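Local structure of Esterase/lipase-like protein (Caldicellulosiruptor lactoaceticus 6A, 6A6O) at residues 66-71 with 89-94. The protein probably acts as a bifunctional hydrolase that hydrolyses acetyl esters and cleaves beta-1,4-xylosidic bonds. Numbering follows the deposited sequence.
Sequences THRAQH and VLNYRV
R68 NE donates to N91 OD1 at 2.9 Å with an N-H...O angle of 143°, and a water bound to R68 NH2 gives the same oxygen a weak second bond. The NE bond is thus bent at the hydrogen, and NE approaches tilted 32° from the carbonyl plane of N91. The two side chains cross nearly at right angles, and N91 CB sits over one face of the guanidinium. R68 NH1 reaches Y92 O at 2.9 Å too, but the N-H...O angle of 122° makes that bond weak. The bend at chi3 carries the guanidinium off the line of its methylenes, while R68 CD stays over the middle of the Y92 ring in a CH-pi contact, 4.2 Å from the centroid. The contact joins the loop after strand 54-60 to the C-terminal end of the neighbouring parallel strand 86-91 and the residues that follow it, in an alpha/beta-hydrolase-type sheet, near a probable Ser-His-Asp triad (S133, H254, D222). Y92 OH is bonded to P61 O and, through a water, to H67 O, which ties the ring's far end to the loop after strand 54-60. An alanine in place of R68 would probably lose the methylene packing over the Y92 ring and leave N91 OD1 without the guanidinium N-H. Further along, V94 packs against backbone: V94 CG2 lies 3.6 Å from T66 O, and V94 CG1 is 3.9 Å from H67 O.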
# COMPACT_ATOMS: atom_id res chain seq x y z
N THR A 66 -13.46 -6.05 0.29
CA THR A 66 -14.87 -5.81 0.61
C THR A 66 -15.06 -4.70 1.63
O THR A 66 -16.18 -4.19 1.76
CB THR A 66 -15.55 -7.08 1.14
OG1 THR A 66 -14.91 -7.51 2.35
CG2 THR A 66 -15.47 -8.20 0.11
N HIS A 67 -14.02 -4.33 2.36
CA HIS A 67 -14.08 -3.27 3.35
C HIS A 67 -12.65 -2.86 3.63
O HIS A 67 -11.70 -3.40 3.03
CB HIS A 67 -14.80 -3.73 4.62
CG HIS A 67 -14.12 -4.87 5.31
ND1 HIS A 67 -14.10 -6.15 4.80
CD2 HIS A 67 -13.38 -4.91 6.45
CE1 HIS A 67 -13.41 -6.93 5.61
NE2 HIS A 67 -12.96 -6.21 6.62
N ARG A 68 -12.47 -1.92 4.54
CA ARG A 68 -11.13 -1.48 4.91
C ARG A 68 -11.02 -1.51 6.43
O ARG A 68 -11.79 -0.83 7.12
CB ARG A 68 -10.84 -0.09 4.34
CG ARG A 68 -10.71 -0.11 2.80
CD ARG A 68 -10.59 1.28 2.21
NE ARG A 68 -11.58 2.16 2.81
CZ ARG A 68 -12.82 2.31 2.35
NH1 ARG A 68 -13.22 1.67 1.26
NH2 ARG A 68 -13.67 3.11 2.99
N ALA A 69 -10.09 -2.32 6.93
CA ALA A 69 -9.98 -2.55 8.37
C ALA A 69 -9.42 -1.33 9.09
O ALA A 69 -8.37 -0.78 8.72
CB ALA A 69 -9.10 -3.77 8.63
N GLN A 70 -10.12 -0.91 10.15
CA GLN A 70 -9.72 0.31 10.84
C GLN A 70 -8.47 0.10 11.68
O GLN A 70 -7.66 1.03 11.82
CB GLN A 70 -10.88 0.83 11.70
CG GLN A 70 -11.97 1.53 10.91
CD GLN A 70 -13.26 1.63 11.70
OE1 GLN A 70 -14.13 2.46 11.39
NE2 GLN A 70 -13.41 0.77 12.73
N HIS A 71 -8.26 -1.10 12.24
CA HIS A 71 -7.03 -1.32 13.01
C HIS A 71 -5.79 -1.34 12.13
O HIS A 71 -4.67 -1.28 12.65
CB HIS A 71 -7.12 -2.61 13.83
CG HIS A 71 -6.98 -3.87 13.03
ND1 HIS A 71 -7.91 -4.27 12.09
CD2 HIS A 71 -6.02 -4.82 13.04
CE1 HIS A 71 -7.52 -5.42 11.56
NE2 HIS A 71 -6.38 -5.77 12.12
N VAL A 89 -3.85 7.46 5.28
CA VAL A 89 -4.63 6.25 5.03
C VAL A 89 -5.28 6.38 3.65
O VAL A 89 -5.98 7.37 3.38
CB VAL A 89 -5.70 6.04 6.11
CG1 VAL A 89 -6.69 4.93 5.70
CG2 VAL A 89 -5.07 5.72 7.48
N LEU A 90 -5.06 5.39 2.77
CA LEU A 90 -5.76 5.37 1.49
C LEU A 90 -7.06 4.59 1.64
O LEU A 90 -7.05 3.38 1.88
CB LEU A 90 -4.91 4.74 0.38
CG LEU A 90 -5.70 4.57 -0.92
CD1 LEU A 90 -6.09 5.94 -1.55
CD2 LEU A 90 -4.90 3.74 -1.91
N ASN A 91 -8.18 5.29 1.48
CA ASN A 91 -9.49 4.64 1.48
C ASN A 91 -9.86 4.42 0.02
O ASN A 91 -10.53 5.24 -0.61
CB ASN A 91 -10.51 5.47 2.25
CG ASN A 91 -10.34 5.30 3.74
OD1 ASN A 91 -10.16 4.19 4.23
ND2 ASN A 91 -10.38 6.42 4.47
N TYR A 92 -9.39 3.30 -0.51
CA TYR A 92 -9.62 2.91 -1.89
C TYR A 92 -10.96 2.20 -2.04
O TYR A 92 -11.54 1.70 -1.08
CB TYR A 92 -8.49 1.99 -2.36
CG TYR A 92 -8.29 0.77 -1.47
CD1 TYR A 92 -8.97 -0.42 -1.73
CD2 TYR A 92 -7.40 0.80 -0.40
CE1 TYR A 92 -8.77 -1.55 -0.93
CE2 TYR A 92 -7.19 -0.34 0.39
CZ TYR A 92 -7.89 -1.50 0.13
OH TYR A 92 -7.72 -2.63 0.91
N ARG A 93 -11.43 2.13 -3.28
CA ARG A 93 -12.72 1.51 -3.56
C ARG A 93 -12.68 0.01 -3.32
O ARG A 93 -11.66 -0.66 -3.55
CB ARG A 93 -13.14 1.80 -5.00
CG ARG A 93 -13.80 3.16 -5.17
CD ARG A 93 -14.06 3.48 -6.62
NE ARG A 93 -12.86 3.92 -7.32
CZ ARG A 93 -12.82 4.23 -8.61
NH1 ARG A 93 -13.93 4.12 -9.34
NH2 ARG A 93 -11.69 4.63 -9.18
N VAL A 94 -13.82 -0.53 -2.88
CA VAL A 94 -13.99 -1.95 -2.61
C VAL A 94 -15.31 -2.41 -3.24
O VAL A 94 -16.01 -1.64 -3.89
CB VAL A 94 -13.96 -2.26 -1.10
CG1 VAL A 94 -12.58 -1.96 -0.52
CG2 VAL A 94 -15.04 -1.46 -0.35
O HOH W 1 -9.81 -4.41 1.30
O HOH W 2 -12.91 3.35 5.89